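Local coordinates for nucleoporin nup120 (Schizosaccharomyces pombe, PDB 4GQ2), which serves as a structural component of the nuclear pore complex, whose nucleoporins can also dock transiently associated nuclear transport factors, at residues Y492-Y495 against K496-L499; A178-T181 against S182-C185; L557-L560 against I561-L564. All coordinates share one frame; numbering follows the deposited sequence.

Contact 1 of 3, residues Y492-Y495 against K496-L499; sequences YYEY and KRLL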
loop_
_atom_site.group_PDB
_atom_site.type_symbol
_atom_site.label_atom_id
_atom_site.label_comp_id
_atom_site.label_asym_id
_atom_site.label_seq_id
_atom_site.Cartn_x
_atom_site.Cartn_y
_atom_site.Cartn_z
ATOM N N TYR A 492 -0.664 -28.442 -12.889
ATOM C CA TYR A 492 -0.533 -27.270 -12.034
ATOM C C TYR A 492 0.743 -26.484 -12.316
ATOM O O TYR A 492 0.731 -25.253 -12.306
ATOM C CB TYR A 492 -0.576 -27.702 -10.568
ATOM C CG TYR A 492 -1.869 -28.384 -10.187
ATOM C CD1 TYR A 492 -3.056 -27.654 -10.070
ATOM C CD2 TYR A 492 -1.912 -29.757 -9.934
ATOM C CE1 TYR A 492 -4.246 -28.272 -9.719
ATOM C CE2 TYR A 492 -3.100 -30.384 -9.578
ATOM C CZ TYR A 492 -4.265 -29.636 -9.472
ATOM O OH TYR A 492 -5.457 -30.241 -9.119
ATOM N N TYR A 493 1.828 -27.210 -12.583
ATOM C CA TYR A 493 3.130 -26.627 -12.873
ATOM C C TYR A 493 3.104 -25.735 -14.115
ATOM O O TYR A 493 3.632 -24.619 -14.082
ATOM C CB TYR A 493 4.178 -27.737 -13.022
ATOM C CG TYR A 493 5.613 -27.263 -13.167
ATOM C CD1 TYR A 493 6.074 -26.712 -14.365
ATOM C CD2 TYR A 493 6.518 -27.391 -12.113
ATOM C CE1 TYR A 493 7.385 -26.284 -14.504
ATOM C CE2 TYR A 493 7.834 -26.967 -12.242
ATOM C CZ TYR A 493 8.260 -26.415 -13.440
ATOM O OH TYR A 493 9.562 -25.994 -13.578
ATOM N N GLU A 494 2.505 -26.223 -15.202
ATOM C CA GLU A 494 2.410 -25.451 -16.449
ATOM C C GLU A 494 1.518 -24.230 -16.315
ATOM O O GLU A 494 1.773 -23.192 -16.938
ATOM C CB GLU A 494 1.883 -26.303 -17.611
ATOM C CG GLU A 494 2.920 -26.641 -18.668
ATOM C CD GLU A 494 3.540 -25.420 -19.326
ATOM O OE1 GLU A 494 2.832 -24.668 -20.024
ATOM O OE2 GLU A 494 4.758 -25.226 -19.156
ATOM N N TYR A 495 0.445 -24.371 -15.545
ATOM C CA TYR A 495 -0.440 -23.246 -15.299
ATOM C C TYR A 495 0.336 -22.107 -14.629
ATOM O O TYR A 495 0.297 -20.965 -15.097
ATOM C CB TYR A 495 -1.640 -23.660 -14.446
ATOM C CG TYR A 495 -2.569 -22.507 -14.160
ATOM C CD1 TYR A 495 -3.364 -21.966 -15.169
ATOM C CD2 TYR A 495 -2.639 -21.940 -12.889
ATOM C CE1 TYR A 495 -4.208 -20.899 -14.919
ATOM C CE2 TYR A 495 -3.485 -20.872 -12.631
ATOM C CZ TYR A 495 -4.265 -20.359 -13.650
ATOM O OH TYR A 495 -5.111 -19.306 -13.404
ATOM N N LYS A 496 1.058 -22.441 -13.558
ATOM C CA LYS A 496 1.876 -21.476 -12.830
ATOM C C LYS A 496 2.817 -20.735 -13.767
ATOM O O LYS A 496 2.841 -19.504 -13.774
ATOM C CB LYS A 496 2.651 -22.156 -11.699
ATOM C CG LYS A 496 1.758 -22.663 -10.574
ATOM C CD LYS A 496 2.559 -23.431 -9.536
ATOM C CE LYS A 496 1.659 -24.167 -8.557
ATOM N NZ LYS A 496 0.909 -23.246 -7.651
ATOM N N ARG A 497 3.555 -21.479 -14.587
ATOM C CA ARG A 497 4.527 -20.886 -15.506
ATOM C C ARG A 497 3.865 -19.933 -16.509
ATOM O O ARG A 497 4.354 -18.811 -16.732
ATOM C CB ARG A 497 5.329 -21.982 -16.225
ATOM C CG ARG A 497 6.505 -21.475 -17.052
ATOM C CD ARG A 497 7.179 -22.600 -17.839
ATOM N NE ARG A 497 6.310 -23.152 -18.882
ATOM C CZ ARG A 497 6.163 -22.638 -20.103
ATOM N NH1 ARG A 497 6.836 -21.551 -20.476
ATOM N NH2 ARG A 497 5.335 -23.217 -20.960
ATOM N N LEU A 498 2.747 -20.362 -17.099
ATOM C CA LEU A 498 2.050 -19.527 -18.082
ATOM C C LEU A 498 1.419 -18.287 -17.431
ATOM O O LEU A 498 1.462 -17.199 -18.002
ATOM C CB LEU A 498 0.996 -20.332 -18.856
ATOM C CG LEU A 498 1.439 -21.469 -19.788
ATOM C CD1 LEU A 498 0.216 -22.242 -20.254
ATOM C CD2 LEU A 498 2.231 -20.966 -20.989
ATOM N N LEU A 499 0.843 -18.453 -16.242
ATOM C CA LEU A 499 0.308 -17.319 -15.482
ATOM C C LEU A 499 1.416 -16.298 -15.179
ATOM O O LEU A 499 1.221 -15.094 -15.357
ATOM C CB LEU A 499 -0.377 -17.793 -14.189
ATOM C CG LEU A 499 -1.110 -16.782 -13.288
ATOM C CD1 LEU A 499 -2.297 -16.130 -13.984
ATOM C CD2 LEU A 499 -1.570 -17.439 -11.993
#
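The guanidinium of Arg497 meets the carboxylate of Glu494 along its NE and NH2 edge, while Leu499 approaches the ring of Tyr495 obliquely. Both pairs lie on the opening turns of the alpha helix 492-515, where side chains three and four residues apart share a side of the helix. In the salt bridge the side-on grip converges on one oxygen, with Glu494 OE2 2.6 Å from Arg497 NE and 2.8 Å from Arg497 NH2. NH2 uses the syn lone pair of OE2, while NE meets OE2 on the same syn side but 24° out of the carboxylate plane. A weak bond of 3.0 Å joins Arg497 NH2 to Glu494 OE1. OE2 lies almost in the guanidinium plane, yet the two flat groups are turned 42° apart, so the carboxylate is twisted out of a coplanar fit. Its other oxygen, OE1, also rests 3.5 Å from Leu498 CG, placing the charged pair beside an apolar branch.

Tyr495 holds CG anti to its own nitrogen (chi1 179°), which places the ring alongside Leu499, with CE2 4.0 Å from Leu499 CD2. The ring also packs on Ile479 and Ile481, and on an apolar side chain of the chain of another protein. Lys496 runs back past the carbonyl of Tyr492, its CG 3.3 Å from Tyr492 O, before NZ bonds to backbone of that other chain. Four successive i to i+4 backbone bonds, starting with Lys496 N to Tyr492 O, hold the turns; in the last, Leu499 N donates to Tyr495 O at 2.8 Å.

Contact 2 of 3, residues A178-T181 against S182-C185; sequences AIST and SEIC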
loop_
_atom_site.group_PDB
_atom_site.type_symbol
_atom_site.label_atom_id
_atom_site.label_comp_id
_atom_site.label_asym_id
_atom_site.label_seq_id
_atom_site.Cartn_x
_atom_site.Cartn_y
_atom_site.Cartn_z
ATOM N N ALA A 178 5.547 36.710 -20.209
ATOM C CA ALA A 178 4.569 37.531 -19.508
ATOM C C ALA A 178 5.269 38.714 -18.847
ATOM O O ALA A 178 6.289 38.550 -18.177
ATOM C CB ALA A 178 3.841 36.695 -18.463
ATOM N N ILE A 179 4.727 39.907 -19.053
ATOM C CA ILE A 179 5.282 41.116 -18.443
ATOM C C ILE A 179 4.476 41.459 -17.194
ATOM O O ILE A 179 5.017 41.961 -16.208
ATOM C CB ILE A 179 5.282 42.300 -19.444
ATOM C CG1 ILE A 179 6.199 42.008 -20.642
ATOM C CG2 ILE A 179 5.650 43.617 -18.766
ATOM C CD1 ILE A 179 7.576 41.481 -20.284
ATOM N N SER A 180 3.181 41.153 -17.255
ATOM C CA SER A 180 2.223 41.482 -16.213
ATOM C C SER A 180 0.918 40.738 -16.477
ATOM O O SER A 180 0.832 39.912 -17.393
ATOM C CB SER A 180 1.951 42.990 -16.208
ATOM O OG SER A 180 1.259 43.377 -17.386
ATOM N N THR A 181 -0.102 41.058 -15.687
ATOM C CA THR A 181 -1.429 40.470 -15.853
ATOM C C THR A 181 -2.176 41.012 -17.066
ATOM O O THR A 181 -3.284 40.572 -17.357
ATOM C CB THR A 181 -2.304 40.647 -14.592
ATOM O OG1 THR A 181 -2.061 41.933 -14.005
ATOM C CG2 THR A 181 -1.992 39.559 -13.579
ATOM N N SER A 182 -1.572 41.956 -17.780
ATOM C CA SER A 182 -2.211 42.522 -18.963
ATOM C C SER A 182 -1.248 42.677 -20.138
ATOM O O SER A 182 -1.673 42.969 -21.259
ATOM C CB SER A 182 -2.867 43.863 -18.625
ATOM O OG SER A 182 -1.892 44.826 -18.259
ATOM N N GLU A 183 0.041 42.468 -19.882
ATOM C CA GLU A 183 1.069 42.634 -20.910
ATOM C C GLU A 183 1.906 41.380 -21.104
ATOM O O GLU A 183 2.324 40.741 -20.139
ATOM C CB GLU A 183 1.983 43.821 -20.578
ATOM C CG GLU A 183 1.314 45.189 -20.667
ATOM C CD GLU A 183 1.991 46.227 -19.791
ATOM O OE1 GLU A 183 1.933 46.098 -18.545
ATOM O OE2 GLU A 183 2.576 47.178 -20.350
ATOM N N ILE A 184 2.146 41.042 -22.364
ATOM C CA ILE A 184 3.011 39.924 -22.730
ATOM C C ILE A 184 3.823 40.249 -23.989
ATOM O O ILE A 184 3.349 40.946 -24.885
ATOM C CB ILE A 184 2.202 38.612 -22.917
ATOM C CG1 ILE A 184 3.131 37.442 -23.255
ATOM C CG2 ILE A 184 1.123 38.770 -23.986
ATOM C CD1 ILE A 184 2.686 36.120 -22.684
ATOM N N CYS A 185 5.053 39.753 -24.036
ATOM C CA CYS A 185 5.874 39.834 -25.232
ATOM C C CYS A 185 5.935 38.492 -25.940
ATOM O O CYS A 185 6.044 37.446 -25.302
ATOM C CB CYS A 185 7.287 40.288 -24.889
ATOM S SG CYS A 185 7.368 41.967 -24.241
#
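Glu183 folds its side chain across Ser180 and Ile179. Its CB lies 3.8 Å from Ile179 CB and also close to Ser180 OG. CG stands beside the backbone nitrogen, anti to the carbonyl carbon (chi1 -68°), and from there the chain extends past the same hydroxyl, with CG 3.7 Å from Ser180 OG and CD scarcely farther. At the tip OE1 accepts the hydrogen of Ser180 OG at 3.0 Å, the hydroxyl arriving on the anti side of that oxygen and a little out of the carboxylate plane.

Ser180 OG is held from the backbone as well. It accepts from Ser182 N at 3.2 Å, nearly straight, which makes an ST turn, and weakly from Glu183 N. The hydroxyl reaches them because it sits between its own nitrogen and carbonyl carbon (chi1 68°), tucked over the turn.

This is the tight end of the beta hairpin joining strands 173-178 and 183-188, the first two of a four-stranded antiparallel sheet that forms a blade of the beta-propeller. Ala178 and Ile184 are its closing non-hydrogen-bonded pair. Beyond them Glu183 O takes two donors, Ile179 N at 2.8 Å and Ser180 N at 3.0 Å, the pattern of a classic beta bulge, and Ile179 has the helix-like backbone such a bulge needs.

Ala178 and Ile184 share a face, which packs on Tyr130 of strand 126-133. On the other side Ile179 lays CG1 against Cys185 SG at 3.8 Å, and both residues touch Leu264. The turn is pinned to neighbouring strands by two tyrosine hydroxyls: Tyr130 OH bonds to Ser180 O, and Tyr140 OH to Thr181 O.

Contact 3 of 3, residues L557-L560 against I561-L564; sequences LTKL and ISSL
Leu557 and Ile561, one turn apart, supply the apolar part of this contact. Leu557 CD2 lies 3.8 Å from Ile561 CD1, the two branches meeting at an angle rather than running alongside each other. Ile561 keeps CG1 beside its own nitrogen (chi1 -63°), which lays that carbon 3.2 Å from Leu557 O as well as against the leucine methyl. Ile561 also packs on Ile572 and Tyr575 of helix 571-585, and Leu557 on Asp579, so this side of the turn faces the next helix.

The backbone bonds change character along the segment. Ile561 N donates to Leu557 O at 2.9 Å and Ser562 N to Thr558 O at 3.1 Å, both in the i to i+4 spacing of an alpha helix. Ser563 N instead turns back only three residues, in a weak bond of 3.4 Å to Leu560 O.

Two serine hydroxyls add side-chain bonds to carbonyls three residues earlier. Ser562 OG gives its hydrogen to Lys559 O at 2.7 Å, coming in strongly bent (C=O...OG angle 113°) and tilted out of the carbonyl plane. Ser563 OG approaches Leu560 O end-on (C=O...OG angle 175°) at 3.0 Å, and thus shares that oxygen with the amide of its own residue. An alanine here removes the hydroxyl and would probably leave Leu560 O with just the weak bond from the amide of the same residue.

The step from i to i+4 bonds to a weak i to i+3 bond, with the two hydroxyls supplementing the last carbonyls, defines the C-terminal end of the short alpha helix 557-561.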
loop_
_atom_site.group_PDB
_atom_site.type_symbol
_atom_site.label_atom_id
_atom_site.label_comp_id
_atom_site.label_asym_id
_atom_site.label_seq_id
_atom_site.Cartn_x
_atom_site.Cartn_y
_atom_site.Cartn_z
ATOM N N LEU A 557 32.112 -1.185 -1.276
ATOM C CA LEU A 557 32.840 -0.945 -0.024
ATOM C C LEU A 557 33.959 0.092 -0.195
ATOM O O LEU A 557 34.102 0.992 0.639
ATOM C CB LEU A 557 33.405 -2.248 0.553
ATOM C CG LEU A 557 33.351 -2.511 2.070
ATOM C CD1 LEU A 557 34.343 -3.605 2.444
ATOM C CD2 LEU A 557 33.563 -1.285 2.960
ATOM N N THR A 558 34.729 -0.037 -1.279
ATOM C CA THR A 558 35.828 0.889 -1.593
ATOM C C THR A 558 35.404 2.363 -1.576
ATOM O O THR A 558 36.003 3.173 -0.864
ATOM C CB THR A 558 36.494 0.562 -2.948
ATOM O OG1 THR A 558 35.517 0.620 -3.997
ATOM C CG2 THR A 558 37.129 -0.825 -2.922
ATOM N N LYS A 559 34.363 2.697 -2.341
ATOM C CA LYS A 559 33.847 4.068 -2.402
ATOM C C LYS A 559 33.324 4.559 -1.045
ATOM O O LYS A 559 33.487 5.736 -0.702
ATOM C CB LYS A 559 32.778 4.202 -3.494
ATOM C CG LYS A 559 32.298 5.628 -3.748
ATOM C CD LYS A 559 31.826 5.844 -5.184
ATOM C CE LYS A 559 30.465 5.216 -5.469
ATOM N NZ LYS A 559 29.341 5.898 -4.768
ATOM N N LEU A 560 32.708 3.660 -0.279
ATOM C CA LEU A 560 32.277 3.984 1.083
ATOM C C LEU A 560 33.457 4.375 1.970
ATOM O O LEU A 560 33.393 5.373 2.683
ATOM C CB LEU A 560 31.494 2.827 1.709
ATOM C CG LEU A 560 29.995 2.787 1.424
ATOM C CD1 LEU A 560 29.443 1.395 1.684
ATOM C CD2 LEU A 560 29.256 3.832 2.248
ATOM N N ILE A 561 34.533 3.593 1.904
ATOM C CA ILE A 561 35.753 3.850 2.677
ATOM C C ILE A 561 36.365 5.219 2.349
ATOM O O ILE A 561 36.811 5.938 3.248
ATOM C CB ILE A 561 36.803 2.725 2.464
ATOM C CG1 ILE A 561 36.282 1.363 2.960
ATOM C CG2 ILE A 561 38.146 3.080 3.102
ATOM C CD1 ILE A 561 35.928 1.287 4.432
ATOM N N SER A 562 36.356 5.579 1.066
ATOM C CA SER A 562 36.992 6.812 0.588
ATOM C C SER A 562 36.340 8.116 1.077
ATOM O O SER A 562 36.743 9.202 0.658
ATOM C CB SER A 562 37.105 6.800 -0.940
ATOM O OG SER A 562 35.825 6.764 -1.546
ATOM N N SER A 563 35.341 8.007 1.952
ATOM C CA SER A 563 34.807 9.168 2.664
ATOM C C SER A 563 35.796 9.561 3.763
ATOM O O SER A 563 36.043 8.798 4.702
ATOM C CB SER A 563 33.410 8.889 3.236
ATOM O OG SER A 563 33.450 7.916 4.266
ATOM N N LEU A 564 36.343 10.766 3.620
ATOM C CA LEU A 564 37.521 11.247 4.358
ATOM C C LEU A 564 37.436 11.166 5.892
ATOM O O LEU A 564 36.350 11.260 6.461
ATOM C CB LEU A 564 37.840 12.689 3.930
ATOM C CG LEU A 564 37.923 13.004 2.432
ATOM C CD1 LEU A 564 36.606 13.569 1.913
ATOM C CD2 LEU A 564 39.061 13.974 2.161
#

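From the N terminus the chain first reaches contact 2, which closes a tight hairpin between strands 173-178 and 183-188 in a propeller blade. Further blades and helices follow before contact 1, at the start of helix 492-515, about 64 Å away between centres; it lies against helix 419-428 and the chain of another protein. Strands 520-525, 532-536 and 539-544 then join the mixed sheet containing strand 3-11, and after helix 548-553 comes contact 3, where helix 557-561 ends and packs on helix 571-585. Contacts 1 and 3 close no loop beyond a helical turn. The three stand in series, none nesting or crossing, and the nearest atoms of contacts 1 and 3 remain about 36 Å apart.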